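Local coordinates for uncharacterized protein (Bacteroides ovatus CL02T12C04, PDB 6PTM), which probably hydrolyses carrageenan chains from their ends, as an exo-carrageenase of glycoside hydrolase family 42, at residues Ala74-Glu79 / Tyr184-Gly189; Thr68-Thr73 / Val540-Ile545; Met255-His260 / Ser309-Glu314; Glu315-Leu320 / Ser343-Arg348. All coordinates share one frame; numbering follows the deposited sequence.

Contact 1. Residues Ala74-Glu79 / Tyr184-Gly189; sequences ALRTAE and YIEYHG
Glu186 and Arg76 form the centre of a salt-bridge network that ties the segment 184-189 to helix 69-90 of the N-terminal helical region. Two nitrogens from the end of the guanidinium converge on one oxygen, Arg76 NH1 at 2.8 Å and Arg76 NH2 at 2.9 Å from Glu186 OE1. NH1 comes in on the anti side of that oxygen, tilted out of the carboxylate plane, whereas NH2 lies nearly in line with the C-O bond. Arg76 leaves its helix with CG anti to the backbone N (chi1 179°), then bends at chi2 and chi3, which brings NE to 3.1 Å from Glu79 OE1; NH1 also bonds to Glu183 O. The Tyr187 ring comes next, standing edge-on over one face of the guanidinium with the planes 78° apart and Tyr187 CE2 3.9 Å from Arg76 CZ, while its hydroxyl bonds to Glu72. With an alanine in place of Arg76, Glu186 and Glu79 would probably both lose their shared cation, and the rim of the Tyr187 ring would lose the flat group it lies against. Last comes His188, whose ring edge touches Arg76 CG through CE1. In the plane of the imidazole, His188 NE2 donates to Thr77 OG1 at 2.8 Å, and the same hydroxyl bonds to Thr73 O.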
# COMPACT_ATOMS: atom_id res chain seq x y z
N ALA A 74 -25.53 1.58 -3.83
CA ALA A 74 -25.65 2.12 -5.20
C ALA A 74 -26.71 3.24 -5.24
O ALA A 74 -26.47 4.28 -5.90
CB ALA A 74 -26.00 1.00 -6.17
N LEU A 75 -27.88 3.00 -4.64
CA LEU A 75 -28.99 3.99 -4.59
C LEU A 75 -28.47 5.26 -3.92
O LEU A 75 -28.71 6.35 -4.44
CB LEU A 75 -30.17 3.42 -3.79
CG LEU A 75 -31.39 4.35 -3.71
CD1 LEU A 75 -32.00 4.52 -5.09
CD2 LEU A 75 -32.44 3.82 -2.78
N ARG A 76 -27.81 5.15 -2.77
CA ARG A 76 -27.29 6.33 -2.05
C ARG A 76 -26.26 7.05 -2.92
O ARG A 76 -26.26 8.30 -2.97
CB ARG A 76 -26.71 5.95 -0.69
CG ARG A 76 -26.15 7.15 0.07
CD ARG A 76 -27.15 8.27 0.28
NE ARG A 76 -28.33 7.79 0.99
CZ ARG A 76 -28.38 7.54 2.30
NH1 ARG A 76 -27.32 7.69 3.09
NH2 ARG A 76 -29.51 7.11 2.83
N THR A 77 -25.38 6.30 -3.58
CA THR A 77 -24.40 6.92 -4.47
C THR A 77 -25.14 7.75 -5.53
O THR A 77 -24.70 8.88 -5.86
CB THR A 77 -23.50 5.88 -5.14
OG1 THR A 77 -22.86 5.07 -4.16
CG2 THR A 77 -22.47 6.58 -6.00
N ALA A 78 -26.19 7.18 -6.08
CA ALA A 78 -26.96 7.81 -7.17
C ALA A 78 -27.60 9.08 -6.62
O ALA A 78 -27.42 10.16 -7.25
CB ALA A 78 -27.96 6.82 -7.70
N GLU A 79 -28.23 9.00 -5.44
CA GLU A 79 -28.90 10.17 -4.80
C GLU A 79 -27.88 11.28 -4.61
O GLU A 79 -28.20 12.41 -4.91
CB GLU A 79 -29.51 9.80 -3.45
CG GLU A 79 -30.69 8.88 -3.61
CD GLU A 79 -31.11 8.27 -2.30
OE1 GLU A 79 -30.34 8.32 -1.35
OE2 GLU A 79 -32.17 7.69 -2.27
N TYR A 184 -23.46 10.49 4.17
CA TYR A 184 -22.17 9.99 3.61
C TYR A 184 -21.57 8.87 4.49
O TYR A 184 -20.69 8.17 3.99
CB TYR A 184 -21.19 11.16 3.44
CG TYR A 184 -21.57 12.24 2.46
CD1 TYR A 184 -22.69 12.15 1.64
CD2 TYR A 184 -20.80 13.39 2.33
CE1 TYR A 184 -23.04 13.17 0.76
CE2 TYR A 184 -21.13 14.42 1.46
CZ TYR A 184 -22.26 14.32 0.67
OH TYR A 184 -22.58 15.32 -0.20
N ILE A 185 -22.00 8.69 5.74
CA ILE A 185 -21.37 7.69 6.66
C ILE A 185 -22.26 6.44 6.78
O ILE A 185 -21.78 5.46 7.36
CB ILE A 185 -21.02 8.29 8.04
CG1 ILE A 185 -22.28 8.73 8.80
CG2 ILE A 185 -20.01 9.42 7.90
CD1 ILE A 185 -22.03 9.18 10.22
N GLU A 186 -23.51 6.47 6.28
CA GLU A 186 -24.40 5.28 6.29
C GLU A 186 -23.81 4.17 5.40
O GLU A 186 -23.74 3.03 5.88
CB GLU A 186 -25.81 5.63 5.83
CG GLU A 186 -26.60 6.20 6.97
CD GLU A 186 -28.01 6.65 6.62
OE1 GLU A 186 -28.36 6.66 5.42
OE2 GLU A 186 -28.74 6.95 7.58
N TYR A 187 -23.36 4.50 4.20
CA TYR A 187 -22.87 3.46 3.25
C TYR A 187 -21.41 3.65 2.83
O TYR A 187 -20.85 2.66 2.33
CB TYR A 187 -23.80 3.40 2.04
CG TYR A 187 -25.22 3.10 2.43
CD1 TYR A 187 -25.62 1.80 2.68
CD2 TYR A 187 -26.17 4.10 2.58
CE1 TYR A 187 -26.92 1.50 3.06
CE2 TYR A 187 -27.48 3.81 2.91
CZ TYR A 187 -27.85 2.50 3.16
OH TYR A 187 -29.13 2.17 3.52
N HIS A 188 -20.92 4.89 2.85
CA HIS A 188 -19.62 5.23 2.21
C HIS A 188 -18.44 5.30 3.19
O HIS A 188 -17.48 6.01 2.89
CB HIS A 188 -19.78 6.47 1.32
CG HIS A 188 -20.68 6.25 0.14
ND1 HIS A 188 -22.03 6.41 0.22
CD2 HIS A 188 -20.41 5.90 -1.13
CE1 HIS A 188 -22.56 6.16 -0.95
NE2 HIS A 188 -21.59 5.85 -1.79
N GLY A 189 -18.56 4.62 4.31
CA GLY A 189 -17.49 4.48 5.31
C GLY A 189 -17.77 5.39 6.48
O GLY A 189 -18.43 6.44 6.27

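Contact 2. Residues Thr68-Thr73 / Val540-Ile545; sequences TLKEET and VHATMI
Helices 69-73 and 540-545 run antiparallel at 171°, their axes 9.8 Å apart, and the backbones come nearest where the CA atoms of Lys70 and Ala542 lie 6.0 Å from each other. Ile545 gives the largest share of the buried surface. Its CD1 reaches across to the first helical turn, 3.7 Å from Leu69 CG and 3.6 Å from Lys70 CA, and its CG1 lies beside Leu69 CD2. Lys70 runs fully extended past the other helix, its CE 4.5 Å from Ala542 CB, before NZ pairs with Glu134 of helix 109-139. This is a plain antiparallel helix pair: helix 534-549 follows strand 503-506, the last strand expected of a GH42 (beta/alpha)8 barrel, so helix 69-90 probably packs on the outside of the barrel here. At the other end of the contact Thr73 is split between two tasks. OG1 lies beside the backbone N (chi1 -62°) and donates to Leu69 O at 2.9 Å, reaching that oxygen from the face opposite the helical N-H of Thr73, which leaves the methyl CG2 to meet His541 CB at 3.7 Å. His541 NE2 is hydrogen-bonded to Trp175 NE1, on strand 168-175, and the ring meets that of His188.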
# COMPACT_ATOMS: atom_id res chain seq x y z
N THR A 68 -30.13 -6.20 1.11
CA THR A 68 -30.06 -5.23 -0.02
C THR A 68 -28.95 -4.19 0.24
O THR A 68 -29.02 -3.10 -0.36
CB THR A 68 -31.38 -4.49 -0.25
OG1 THR A 68 -31.83 -3.96 0.99
CG2 THR A 68 -32.45 -5.38 -0.82
N LEU A 69 -27.97 -4.47 1.09
CA LEU A 69 -26.88 -3.49 1.37
C LEU A 69 -26.26 -2.99 0.05
O LEU A 69 -26.06 -1.78 -0.10
CB LEU A 69 -25.82 -4.12 2.28
CG LEU A 69 -24.60 -3.26 2.56
CD1 LEU A 69 -24.98 -1.95 3.27
CD2 LEU A 69 -23.60 -4.04 3.40
N LYS A 70 -25.98 -3.89 -0.88
CA LYS A 70 -25.25 -3.52 -2.12
C LYS A 70 -26.07 -2.48 -2.90
O LYS A 70 -25.54 -1.44 -3.21
CB LYS A 70 -24.99 -4.81 -2.90
CG LYS A 70 -24.21 -4.64 -4.18
CD LYS A 70 -23.88 -5.97 -4.80
CE LYS A 70 -23.24 -5.79 -6.16
NZ LYS A 70 -22.74 -7.08 -6.68
N GLU A 71 -27.36 -2.76 -3.13
CA GLU A 71 -28.27 -1.89 -3.92
C GLU A 71 -28.53 -0.58 -3.15
O GLU A 71 -28.59 0.49 -3.81
CB GLU A 71 -29.53 -2.64 -4.29
CG GLU A 71 -29.31 -3.73 -5.33
CD GLU A 71 -28.80 -5.04 -4.74
OE1 GLU A 71 -28.91 -5.21 -3.50
OE2 GLU A 71 -28.31 -5.88 -5.53
N GLU A 72 -28.67 -0.63 -1.84
CA GLU A 72 -28.81 0.60 -1.02
C GLU A 72 -27.58 1.49 -1.15
O GLU A 72 -27.72 2.74 -1.14
CB GLU A 72 -29.02 0.29 0.45
CG GLU A 72 -30.38 -0.33 0.74
CD GLU A 72 -30.44 -0.82 2.17
OE1 GLU A 72 -29.94 -0.10 3.04
OE2 GLU A 72 -30.85 -1.95 2.40
N THR A 73 -26.39 0.88 -1.24
CA THR A 73 -25.12 1.62 -1.41
C THR A 73 -25.16 2.31 -2.78
O THR A 73 -24.82 3.51 -2.86
CB THR A 73 -23.90 0.71 -1.25
OG1 THR A 73 -23.94 0.20 0.09
CG2 THR A 73 -22.61 1.44 -1.52
N VAL A 540 -16.06 0.66 -5.21
CA VAL A 540 -15.16 0.41 -4.05
C VAL A 540 -15.98 -0.25 -2.93
O VAL A 540 -15.54 -1.28 -2.42
CB VAL A 540 -14.45 1.68 -3.52
CG1 VAL A 540 -13.63 1.33 -2.30
CG2 VAL A 540 -13.56 2.31 -4.59
N HIS A 541 -17.14 0.31 -2.58
CA HIS A 541 -17.98 -0.22 -1.48
C HIS A 541 -18.58 -1.58 -1.84
O HIS A 541 -18.67 -2.44 -0.95
CB HIS A 541 -19.01 0.82 -1.07
CG HIS A 541 -18.34 2.04 -0.57
ND1 HIS A 541 -17.65 2.03 0.61
CD2 HIS A 541 -18.18 3.26 -1.11
CE1 HIS A 541 -17.11 3.22 0.80
NE2 HIS A 541 -17.40 3.99 -0.26
N ALA A 542 -18.98 -1.78 -3.10
CA ALA A 542 -19.46 -3.08 -3.60
C ALA A 542 -18.34 -4.12 -3.48
O ALA A 542 -18.62 -5.26 -3.11
CB ALA A 542 -19.96 -2.95 -5.02
N THR A 543 -17.11 -3.75 -3.80
CA THR A 543 -15.96 -4.68 -3.61
C THR A 543 -15.81 -5.05 -2.12
O THR A 543 -15.70 -6.24 -1.80
CB THR A 543 -14.72 -4.10 -4.27
OG1 THR A 543 -15.04 -3.79 -5.64
CG2 THR A 543 -13.58 -5.08 -4.23
N MET A 544 -15.84 -4.10 -1.21
CA MET A 544 -15.76 -4.39 0.24
C MET A 544 -16.87 -5.38 0.63
O MET A 544 -16.62 -6.35 1.39
CB MET A 544 -15.84 -3.11 1.08
CG MET A 544 -14.70 -2.14 0.84
SD MET A 544 -13.07 -2.85 1.23
CE MET A 544 -12.20 -2.61 -0.31
N ILE A 545 -18.08 -5.16 0.10
CA ILE A 545 -19.23 -6.05 0.43
C ILE A 545 -18.90 -7.47 0.01
O ILE A 545 -19.19 -8.41 0.79
CB ILE A 545 -20.51 -5.56 -0.26
CG1 ILE A 545 -21.05 -4.32 0.46
CG2 ILE A 545 -21.49 -6.72 -0.37
CD1 ILE A 545 -22.18 -3.61 -0.27

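Contact 3. Residues Met255-His260 / Ser309-Glu314; sequences MYDINH and SEYAYE
The hydroxyl of Ser309 works both ways at once, capping its own helix and donating across the contact to Asp257. Ser309 OG lies 2.6 Å from Asp257 OD2, which it meets from above the carboxylate plane, and it accepts from Ala312 N at 2.9 Å. Its chi1 of 80° puts OG between the backbone N and the carbonyl carbon, where it can turn back over the first helical turn. The other carboxylate oxygen is also approached from above the plane: Asn259 N donates to Asp257 OD1 at 2.9 Å, 64° out of it, and a water joins this oxygen to Ser309 N. Both oxygens are therefore held, and the negative charge lies at the N-terminal end of helix 310-324, where it probably gains from the helix dipole. Within the same turn, Asn259 OD1 lies 3.4 Å from Ala312 CB and finds its polar partner in Arg370, while Asn259 O touches Tyr311 CB. The phenol ring then points an edge at one face of the His260 imidazole, a T-shaped pair with planes at 60° and Tyr311 CE2 3.4 Å from His260 CD2. His260 is itself fixed, ND1 bonding to Leu262 N and NE2 to Asp242. The arrangement combines an Asx turn at Asp257, within a type I beta turn, with two helix N-caps, His260 before helix 261-278 and Ser309 before helix 310-324. It joins the loops that follow neighbouring strands 225-230 and 288-292 of the probable (beta/alpha)8 barrel.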
# COMPACT_ATOMS: atom_id res chain seq x y z
N MET A 255 8.90 20.07 7.77
CA MET A 255 9.55 21.35 7.39
C MET A 255 10.28 21.91 8.63
O MET A 255 10.09 23.08 9.02
CB MET A 255 8.51 22.33 6.84
CG MET A 255 7.97 21.93 5.50
SD MET A 255 9.30 21.54 4.34
CE MET A 255 10.11 23.15 4.29
N TYR A 256 11.08 21.07 9.24
CA TYR A 256 11.93 21.40 10.40
C TYR A 256 12.93 20.25 10.57
O TYR A 256 12.79 19.22 9.92
CB TYR A 256 11.07 21.68 11.64
CG TYR A 256 10.27 20.53 12.19
CD1 TYR A 256 8.94 20.33 11.85
CD2 TYR A 256 10.85 19.61 13.05
CE1 TYR A 256 8.21 19.26 12.36
CE2 TYR A 256 10.15 18.51 13.53
CZ TYR A 256 8.80 18.35 13.22
OH TYR A 256 8.12 17.26 13.75
N ASP A 257 13.90 20.45 11.45
CA ASP A 257 15.05 19.53 11.64
C ASP A 257 14.67 18.46 12.66
O ASP A 257 14.58 18.80 13.84
CB ASP A 257 16.24 20.34 12.14
CG ASP A 257 17.47 19.47 12.37
OD1 ASP A 257 17.43 18.28 12.00
OD2 ASP A 257 18.46 20.01 12.86
N ILE A 258 14.51 17.20 12.23
CA ILE A 258 14.19 16.08 13.17
C ILE A 258 15.33 15.87 14.18
O ILE A 258 15.10 15.19 15.19
CB ILE A 258 13.86 14.78 12.42
CG1 ILE A 258 14.98 14.32 11.49
CG2 ILE A 258 12.54 14.93 11.69
CD1 ILE A 258 14.75 12.96 10.86
N ASN A 259 16.53 16.40 13.95
CA ASN A 259 17.65 16.21 14.90
C ASN A 259 17.85 17.46 15.79
O ASN A 259 18.85 17.48 16.52
CB ASN A 259 18.92 15.80 14.16
CG ASN A 259 18.75 14.45 13.50
OD1 ASN A 259 18.78 14.34 12.28
ND2 ASN A 259 18.58 13.42 14.31
N HIS A 260 16.97 18.46 15.74
CA HIS A 260 17.12 19.71 16.54
C HIS A 260 16.42 19.54 17.89
O HIS A 260 15.27 19.09 17.91
CB HIS A 260 16.56 20.91 15.79
CG HIS A 260 16.98 22.21 16.38
ND1 HIS A 260 16.58 22.61 17.63
CD2 HIS A 260 17.78 23.19 15.89
CE1 HIS A 260 17.13 23.78 17.91
NE2 HIS A 260 17.86 24.17 16.84
N SER A 309 21.00 19.02 8.42
CA SER A 309 21.35 20.13 9.34
C SER A 309 22.72 19.86 9.97
O SER A 309 23.23 18.74 9.79
CB SER A 309 20.32 20.29 10.38
OG SER A 309 20.51 19.34 11.41
N GLU A 310 23.22 20.82 10.75
CA GLU A 310 24.49 20.66 11.52
C GLU A 310 24.23 19.69 12.68
O GLU A 310 25.08 18.83 12.93
CB GLU A 310 25.02 22.04 11.90
CG GLU A 310 25.40 22.86 10.66
CD GLU A 310 26.47 22.20 9.81
OE1 GLU A 310 27.57 21.99 10.34
OE2 GLU A 310 26.19 21.79 8.68
N TYR A 311 23.06 19.79 13.32
CA TYR A 311 22.63 18.81 14.36
C TYR A 311 22.67 17.41 13.75
O TYR A 311 23.21 16.48 14.41
CB TYR A 311 21.27 19.19 14.99
CG TYR A 311 21.35 20.23 16.09
CD1 TYR A 311 21.86 19.95 17.34
CD2 TYR A 311 20.93 21.52 15.85
CE1 TYR A 311 21.95 20.92 18.33
CE2 TYR A 311 21.02 22.51 16.82
CZ TYR A 311 21.52 22.21 18.07
OH TYR A 311 21.57 23.23 18.99
N ALA A 312 22.18 17.23 12.51
CA ALA A 312 22.09 15.92 11.84
C ALA A 312 23.51 15.42 11.53
O ALA A 312 23.75 14.23 11.72
CB ALA A 312 21.24 15.99 10.58
N TYR A 313 24.40 16.28 11.05
CA TYR A 313 25.79 15.87 10.72
C TYR A 313 26.51 15.44 12.01
O TYR A 313 27.31 14.46 11.97
CB TYR A 313 26.54 16.97 9.97
CG TYR A 313 27.62 16.38 9.12
CD1 TYR A 313 27.34 15.91 7.85
CD2 TYR A 313 28.89 16.12 9.64
CE1 TYR A 313 28.31 15.28 7.08
CE2 TYR A 313 29.87 15.49 8.89
CZ TYR A 313 29.59 15.09 7.59
OH TYR A 313 30.54 14.43 6.86
N GLU A 314 26.26 16.12 13.13
CA GLU A 314 26.80 15.68 14.44
C GLU A 314 26.27 14.27 14.77
O GLU A 314 27.05 13.42 15.24
CB GLU A 314 26.53 16.75 15.51
CG GLU A 314 27.09 16.40 16.88
CD GLU A 314 28.59 16.14 16.96
OE1 GLU A 314 29.37 16.67 16.10
OE2 GLU A 314 28.97 15.38 17.84
O HOH W 1 18.37 17.43 9.30

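Contact 4. Residues Glu315-Leu320 / Ser343-Arg348; sequences EFRKWL and SVDGPR
Arg317 reaches from helix 310-324 to the loop 343-348 and grips the carbonyl oxygen of Val344 side-on. Its chain runs extended from CG to NE, setting NE 2.7 Å and NH2 3.1 Å from Val344 O; both donors lie in the carbonyl plane, and the oxygen lies in the guanidinium plane. NH1 turns back to Glu314. The same NH2 also approaches Asp345 OD1, at the guanidinium edge, at 3.4 Å, a longer salt bridge, with guanidinium and carboxylate planes 49° apart. A methionine in its place would probably leave Val344 O without these two donors and Asp345 with one cation fewer, so that the loop could shift against the helix. One turn further on, Leu320 lays CD1 over the centre of the Phe316 ring and also touches Val344 CG1 at 4.0 Å, an apolar patch beside the polar grip that Trp334 of helix 327-334 helps to cover. The carboxylate that Arg317 reaches is already held end-on by a second arginine: Arg348 NH1 and NH2 lie 2.7 Å and 2.8 Å from Asp345 OD1, and NH1 also donates to Gly346 O. Glu310 takes a further bond from Arg348 NH2. The two guanidinium groups approach to 3.7 Å between Arg317 NH2 and Arg348 NH2, a closeness that the shared Asp345, with Glu310 and Glu314 alongside, probably compensates in charge.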
# COMPACT_ATOMS: atom_id res chain seq x y z
N GLU A 315 25.00 13.97 14.47
CA GLU A 315 24.47 12.59 14.67
C GLU A 315 25.19 11.63 13.72
O GLU A 315 25.60 10.52 14.14
CB GLU A 315 22.95 12.56 14.53
CG GLU A 315 22.25 13.30 15.65
CD GLU A 315 22.61 12.83 17.04
OE1 GLU A 315 22.42 11.64 17.31
OE2 GLU A 315 23.16 13.64 17.81
N PHE A 316 25.44 12.07 12.49
CA PHE A 316 26.22 11.27 11.51
C PHE A 316 27.59 10.85 12.08
O PHE A 316 27.98 9.68 11.91
CB PHE A 316 26.35 12.03 10.18
CG PHE A 316 26.96 11.27 9.03
CD1 PHE A 316 26.73 9.92 8.83
CD2 PHE A 316 27.74 11.94 8.11
CE1 PHE A 316 27.30 9.25 7.75
CE2 PHE A 316 28.27 11.28 7.00
CZ PHE A 316 28.04 9.93 6.82
N ARG A 317 28.33 11.77 12.70
CA ARG A 317 29.68 11.46 13.29
C ARG A 317 29.50 10.36 14.35
O ARG A 317 30.32 9.42 14.39
CB ARG A 317 30.31 12.72 13.89
CG ARG A 317 30.60 13.85 12.91
CD ARG A 317 31.17 15.06 13.64
NE ARG A 317 31.48 16.10 12.70
CZ ARG A 317 30.84 17.27 12.65
NH1 ARG A 317 29.90 17.55 13.53
NH2 ARG A 317 31.11 18.14 11.70
N LYS A 318 28.44 10.44 15.17
CA LYS A 318 28.11 9.40 16.17
C LYS A 318 27.80 8.06 15.49
O LYS A 318 28.33 7.01 15.92
CB LYS A 318 26.97 9.90 17.04
CG LYS A 318 27.39 10.99 18.01
CD LYS A 318 26.22 11.66 18.75
CE LYS A 318 26.66 12.82 19.61
NZ LYS A 318 25.50 13.38 20.33
N TRP A 319 26.98 8.07 14.45
CA TRP A 319 26.64 6.84 13.69
C TRP A 319 27.94 6.25 13.09
O TRP A 319 28.13 5.03 13.16
CB TRP A 319 25.62 7.20 12.60
CG TRP A 319 25.16 6.03 11.79
CD1 TRP A 319 23.99 5.36 11.95
CD2 TRP A 319 25.83 5.45 10.66
NE1 TRP A 319 23.89 4.37 11.02
CE2 TRP A 319 25.01 4.39 10.22
CE3 TRP A 319 27.03 5.70 9.98
CZ2 TRP A 319 25.37 3.57 9.15
CZ3 TRP A 319 27.38 4.89 8.92
CH2 TRP A 319 26.55 3.85 8.51
N LEU A 320 28.81 7.10 12.54
CA LEU A 320 30.08 6.63 11.88
C LEU A 320 30.99 5.96 12.94
O LEU A 320 31.63 4.92 12.67
CB LEU A 320 30.77 7.81 11.20
CG LEU A 320 30.07 8.32 9.94
CD1 LEU A 320 30.52 9.74 9.60
CD2 LEU A 320 30.26 7.35 8.80
N SER A 343 36.13 15.31 13.90
CA SER A 343 36.71 16.07 12.77
C SER A 343 36.06 15.68 11.44
O SER A 343 36.25 16.37 10.50
CB SER A 343 38.19 15.91 12.70
OG SER A 343 38.75 16.28 13.96
N VAL A 344 35.27 14.61 11.37
CA VAL A 344 34.64 14.29 10.07
C VAL A 344 33.85 15.51 9.64
O VAL A 344 33.11 16.09 10.49
CB VAL A 344 33.79 13.02 10.16
CG1 VAL A 344 33.09 12.71 8.84
CG2 VAL A 344 34.65 11.86 10.63
N ASP A 345 34.02 15.95 8.38
CA ASP A 345 33.42 17.24 7.93
C ASP A 345 33.22 17.21 6.42
O ASP A 345 33.48 18.23 5.79
CB ASP A 345 34.26 18.44 8.41
CG ASP A 345 33.44 19.70 8.65
OD1 ASP A 345 32.21 19.58 8.84
OD2 ASP A 345 34.02 20.77 8.66
N GLY A 346 32.70 16.10 5.90
CA GLY A 346 32.25 15.96 4.50
C GLY A 346 30.99 16.77 4.20
O GLY A 346 30.43 17.47 5.02
N PRO A 347 30.56 16.72 2.92
CA PRO A 347 29.40 17.46 2.48
C PRO A 347 28.12 16.99 3.19
O PRO A 347 28.00 15.81 3.56
CB PRO A 347 29.30 17.20 0.96
CG PRO A 347 30.41 16.20 0.61
CD PRO A 347 31.27 16.01 1.84
N ARG A 348 27.24 17.95 3.42
CA ARG A 348 25.90 17.75 4.06
C ARG A 348 24.85 17.29 3.04
O ARG A 348 23.71 17.11 3.41
CB ARG A 348 25.44 19.06 4.70
CG ARG A 348 25.96 19.25 6.13
CD ARG A 348 27.46 19.10 6.27
NE ARG A 348 27.92 19.69 7.52
CZ ARG A 348 29.16 19.61 7.98
NH1 ARG A 348 30.08 18.91 7.33
NH2 ARG A 348 29.47 20.21 9.11

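From the N terminus, helix 69-90 enters first contact 2 and then, one turn on, contact 1. Contact 1 closes a loop of about a hundred residues, bringing the chain back ahead of strand 192-197. Contact 2 closes only at helix 534-549, so its loop encloses the other three. The two touch through Tyr187 with Glu72 and His188 with His541, and together join the N-terminal helices to segments early and late in the sequence of the probable barrel domain. Next, contact 3 closes about fifty residues, joining the loop before helix 261-278 to the start of helix 310-324; contact 4 closes just over twenty, joining that helix to the loop before helix 358-385, and Glu310 bridges to Arg348 between them.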